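Local coordinates for protein alpha-fucosidase (Bifidobacterium bifidum, PDB 2EAB) that probably releases alpha-1,2-linked L-fucose from glycans by hydrolysis, this chain being the calcium-containing catalytic part of a longer, probably membrane-anchored protein, at residues Y90-N94 with Y490-A494; S86-Y90 with A130-G134. All coordinates share one frame; numbering follows the deposited sequence.

Contact 1 (Y90-N94 with Y490-A494); sequences YNGGN and YGWTA
Gly92 and Gly93, the two central residues of a type I' beta turn from Asn91 to Asn94, lie against Trp492, itself the centre of an inverse gamma turn. The contact joins the loop between strand 69-76 and helix 96-99, in the N-terminal beta-sandwich region, to a loop of the catalytic region. Gly93 CA sits over one face of the indole, 3.9 Å from the centroid of its six-membered ring, a CH-pi contact. With CG anti to the backbone N (chi1 -177°), the Tyr90 ring reaches across to the second loop; its OH donates to Tyr490 O at 2.7 Å, from well above the carbonyl plane, and also meets the edge of the indole. Tyr90 CE1 packs 3.7 Å from Trp492 CE3. Replacing Tyr90 by alanine would probably leave Tyr490 O without this donor and open a gap beside the indole. A water accepts from Asn94 ND2 and bonds Thr493 OG1, while Asn94 OD1 and Thr493 OG1 both hydrogen-bond Thr458 of helix 452-463. Between the two loops, Ala494 N donates to Gly92 O at 3.3 Å, the N-H...O angle 154°, and Ala494 CB lies 3.2 Å from that same oxygen.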
loop_
_atom_site.group_PDB
_atom_site.type_symbol
_atom_site.label_atom_id
_atom_site.label_comp_id
_atom_site.label_asym_id
_atom_site.label_seq_id
_atom_site.Cartn_x
_atom_site.Cartn_y
_atom_site.Cartn_z
ATOM N N TYR A 90 -6.549 -5.135 -28.132
ATOM C CA TYR A 90 -6.158 -5.192 -26.724
ATOM C C TYR A 90 -6.427 -6.563 -26.116
ATOM O O TYR A 90 -7.559 -7.054 -26.160
ATOM C CB TYR A 90 -6.878 -4.119 -25.907
ATOM C CG TYR A 90 -6.424 -4.113 -24.469
ATOM C CD1 TYR A 90 -5.237 -3.487 -24.107
ATOM C CD2 TYR A 90 -7.160 -4.759 -23.472
ATOM C CE1 TYR A 90 -4.785 -3.495 -22.788
ATOM C CE2 TYR A 90 -6.722 -4.769 -22.137
ATOM C CZ TYR A 90 -5.531 -4.131 -21.807
ATOM O OH TYR A 90 -5.068 -4.110 -20.512
ATOM N N ASN A 91 -5.379 -7.146 -25.535
ATOM C CA ASN A 91 -5.438 -8.467 -24.923
ATOM C C ASN A 91 -4.533 -8.521 -23.689
ATOM O O ASN A 91 -3.809 -9.494 -23.474
ATOM C CB ASN A 91 -5.048 -9.538 -25.952
ATOM C CG ASN A 91 -5.307 -10.960 -25.469
ATOM O OD1 ASN A 91 -6.253 -11.223 -24.721
ATOM N ND2 ASN A 91 -4.467 -11.890 -25.914
ATOM N N GLY A 92 -4.574 -7.452 -22.894
ATOM C CA GLY A 92 -3.842 -7.396 -21.628
ATOM C C GLY A 92 -2.332 -7.440 -21.751
ATOM O O GLY A 92 -1.644 -7.708 -20.761
ATOM N N GLY A 93 -1.826 -7.180 -22.957
ATOM C CA GLY A 93 -0.395 -7.218 -23.225
ATOM C C GLY A 93 0.156 -8.583 -23.597
ATOM O O GLY A 93 1.349 -8.713 -23.894
ATOM N N ASN A 94 -0.683 -9.615 -23.576
ATOM C CA ASN A 94 -0.187 -10.968 -23.794
ATOM C C ASN A 94 0.347 -11.189 -25.196
ATOM O O ASN A 94 -0.276 -10.786 -26.172
ATOM C CB ASN A 94 -1.271 -11.984 -23.473
ATOM C CG ASN A 94 -1.673 -11.931 -22.022
ATOM O OD1 ASN A 94 -0.867 -12.207 -21.133
ATOM N ND2 ASN A 94 -2.918 -11.556 -21.769
ATOM N N TYR A 490 -6.859 -2.187 -16.092
ATOM C CA TYR A 490 -7.469 -2.905 -17.216
ATOM C C TYR A 490 -6.932 -4.315 -17.465
ATOM O O TYR A 490 -6.885 -4.783 -18.613
ATOM C CB TYR A 490 -7.341 -2.076 -18.497
ATOM C CG TYR A 490 -7.951 -0.700 -18.419
ATOM C CD1 TYR A 490 -9.327 -0.539 -18.289
ATOM C CD2 TYR A 490 -7.159 0.444 -18.501
ATOM C CE1 TYR A 490 -9.898 0.717 -18.232
ATOM C CE2 TYR A 490 -7.721 1.713 -18.434
ATOM C CZ TYR A 490 -9.096 1.840 -18.307
ATOM O OH TYR A 490 -9.685 3.085 -18.244
ATOM N N GLY A 491 -6.544 -5.018 -16.406
ATOM C CA GLY A 491 -6.122 -6.405 -16.575
ATOM C C GLY A 491 -4.878 -6.581 -17.435
ATOM O O GLY A 491 -4.797 -7.517 -18.238
ATOM N N TRP A 492 -3.910 -5.679 -17.247
ATOM C CA TRP A 492 -2.589 -5.750 -17.878
ATOM C C TRP A 492 -1.737 -6.742 -17.082
ATOM O O TRP A 492 -0.828 -6.367 -16.324
ATOM C CB TRP A 492 -1.968 -4.360 -17.872
ATOM C CG TRP A 492 -0.705 -4.171 -18.655
ATOM C CD1 TRP A 492 0.559 -4.045 -18.154
ATOM C CD2 TRP A 492 -0.590 -4.016 -20.074
ATOM N NE1 TRP A 492 1.461 -3.840 -19.177
ATOM C CE2 TRP A 492 0.777 -3.811 -20.363
ATOM C CE3 TRP A 492 -1.510 -4.041 -21.129
ATOM C CZ2 TRP A 492 1.242 -3.622 -21.661
ATOM C CZ3 TRP A 492 -1.045 -3.846 -22.419
ATOM C CH2 TRP A 492 0.320 -3.648 -22.674
ATOM N N THR A 493 -2.051 -8.021 -17.265
ATOM C CA THR A 493 -1.468 -9.094 -16.471
ATOM C C THR A 493 -0.315 -9.777 -17.191
ATOM O O THR A 493 0.371 -10.616 -16.606
ATOM C CB THR A 493 -2.524 -10.140 -16.051
ATOM O OG1 THR A 493 -3.203 -10.636 -17.211
ATOM C CG2 THR A 493 -3.554 -9.501 -15.139
ATOM N N ALA A 494 -0.085 -9.407 -18.450
ATOM C CA ALA A 494 1.082 -9.905 -19.169
ATOM C C ALA A 494 2.370 -9.482 -18.476
ATOM O O ALA A 494 2.400 -8.474 -17.770
ATOM C CB ALA A 494 1.086 -9.386 -20.584
HETATM O O HOH W 1 -4.559 -10.607 -19.595
#

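Contact 2 (S86-Y90 with A130-G134)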
loop_
_atom_site.group_PDB
_atom_site.type_symbol
_atom_site.label_atom_id
_atom_site.label_comp_id
_atom_site.label_asym_id
_atom_site.label_seq_id
_atom_site.Cartn_x
_atom_site.Cartn_y
_atom_site.Cartn_z
ATOM N N SER A 86 -8.039 1.127 -26.663
ATOM C CA SER A 86 -6.763 1.797 -26.930
ATOM C C SER A 86 -6.062 1.259 -28.181
ATOM O O SER A 86 -5.089 1.854 -28.658
ATOM C CB SER A 86 -5.825 1.679 -25.728
ATOM O OG SER A 86 -5.454 0.327 -25.519
ATOM N N SER A 87 -6.545 0.119 -28.669
ATOM C CA SER A 87 -6.129 -0.483 -29.933
ATOM C C SER A 87 -7.285 -1.354 -30.386
ATOM O O SER A 87 -8.262 -1.516 -29.656
ATOM C CB SER A 87 -4.897 -1.361 -29.746
ATOM O OG SER A 87 -5.265 -2.582 -29.126
ATOM N N THR A 88 -7.170 -1.933 -31.576
ATOM C CA THR A 88 -8.203 -2.837 -32.078
ATOM C C THR A 88 -8.000 -4.278 -31.597
ATOM O O THR A 88 -8.804 -5.157 -31.911
ATOM C CB THR A 88 -8.274 -2.810 -33.624
ATOM O OG1 THR A 88 -7.002 -3.170 -34.167
ATOM C CG2 THR A 88 -8.667 -1.421 -34.122
ATOM N N SER A 89 -6.941 -4.516 -30.822
ATOM C CA SER A 89 -6.565 -5.879 -30.463
ATOM C C SER A 89 -6.143 -6.057 -29.003
ATOM O O SER A 89 -5.472 -7.031 -28.672
ATOM C CB SER A 89 -5.470 -6.388 -31.410
ATOM O OG SER A 89 -4.332 -5.547 -31.367
ATOM N N TYR A 90 -6.549 -5.135 -28.132
ATOM C CA TYR A 90 -6.158 -5.192 -26.724
ATOM C C TYR A 90 -6.427 -6.563 -26.116
ATOM O O TYR A 90 -7.559 -7.054 -26.160
ATOM C CB TYR A 90 -6.878 -4.119 -25.907
ATOM C CG TYR A 90 -6.424 -4.113 -24.469
ATOM C CD1 TYR A 90 -5.237 -3.487 -24.107
ATOM C CD2 TYR A 90 -7.160 -4.759 -23.472
ATOM C CE1 TYR A 90 -4.785 -3.495 -22.788
ATOM C CE2 TYR A 90 -6.722 -4.769 -22.137
ATOM C CZ TYR A 90 -5.531 -4.131 -21.807
ATOM O OH TYR A 90 -5.068 -4.110 -20.512
ATOM N N ALA A 130 2.715 0.785 -25.388
ATOM C CA ALA A 130 2.552 1.705 -24.263
ATOM C C ALA A 130 1.181 2.384 -24.219
ATOM O O ALA A 130 0.737 2.797 -23.147
ATOM C CB ALA A 130 3.663 2.742 -24.255
ATOM N N ALA A 131 0.529 2.509 -25.377
ATOM C CA ALA A 131 -0.828 3.053 -25.453
ATOM C C ALA A 131 -1.860 2.074 -24.904
ATOM O O ALA A 131 -2.884 2.487 -24.364
ATOM C CB ALA A 131 -1.172 3.436 -26.881
ATOM N N GLU A 132 -1.601 0.779 -25.072
ATOM C CA GLU A 132 -2.455 -0.256 -24.479
ATOM C C GLU A 132 -2.245 -0.354 -22.977
ATOM O O GLU A 132 -3.194 -0.557 -22.219
ATOM C CB GLU A 132 -2.170 -1.621 -25.093
ATOM C CG GLU A 132 -2.712 -1.841 -26.490
ATOM C CD GLU A 132 -2.563 -3.280 -26.934
ATOM O OE1 GLU A 132 -1.751 -4.018 -26.334
ATOM O OE2 GLU A 132 -3.271 -3.681 -27.881
ATOM N N GLN A 133 -0.995 -0.239 -22.544
ATOM C CA GLN A 133 -0.709 -0.298 -21.123
ATOM C C GLN A 133 -1.384 0.872 -20.417
ATOM O O GLN A 133 -2.092 0.688 -19.428
ATOM C CB GLN A 133 0.792 -0.262 -20.878
ATOM C CG GLN A 133 1.140 -0.442 -19.409
ATOM C CD GLN A 133 2.612 -0.693 -19.160
ATOM O OE1 GLN A 133 3.416 -0.828 -20.093
ATOM N NE2 GLN A 133 2.972 -0.776 -17.884
ATOM N N GLY A 134 -1.167 2.074 -20.941
ATOM C CA GLY A 134 -1.724 3.273 -20.346
ATOM C C GLY A 134 -1.098 3.594 -19.007
ATOM O O GLY A 134 -0.035 3.083 -18.660
HETATM O O HOH W 2 -2.293 -5.359 -29.580
HETATM O O HOH W 3 -3.930 -1.456 -19.251
#
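Ser87 OG works in two directions: it donates to Glu132 OE2 at 2.6 Å and accepts from Ser89 N at 3.1 Å, closing an ST turn. The OG lies between the backbone N and the carbonyl carbon (chi1 75°), where it can serve both partners. Glu132 OE2 takes the hydroxyl on its anti lone pair, the one away from OE1, and receives a second short bond from a water that also joins Ser89 OG. Two donors on this one oxygen would be expected to stabilise the negative carboxylate at this surface contact. The glutamate chain, extended beyond CG, runs along the serines, its CG 3.6 Å from Ser86 OG, whose own polar partner is Gly83 O. On another side Glu132 CB approaches the edge of the Tyr90 ring, 3.7 Å from CD1, while the carboxylate plane stands 76° from the ring plane. Ser86 CB packs 3.3 Å from Ala131 O, an oxygen that also accepts from Asn237 ND2. The arrangement ties the loop after strand 69-76 to the short helix 130-133, which is followed by strand 140-145, neighbour of 69-76 in the seven-stranded antiparallel sheet.

Overall arrangement
Contacts 1 and 2 have centres about 9 Å apart and meet at Tyr90, the last residue of 86-90 and the first of 90-94. Along the chain the order is 86-94, then 130-134, then, much later, 490-494. Contact 2 is local to the N-terminal family 65-like region, whereas contact 1 reaches the family 95 catalytic region. They also touch directly: Trp492 CZ3 lies 3.7 Å from Glu132 CB and Trp492 NE1 3.4 Å from Gln133 CD. Helix 130-133 therefore packs against both loops, and together the two contacts form a continuous junction between the regions, contact 2 nearer the surface and contact 1 buried.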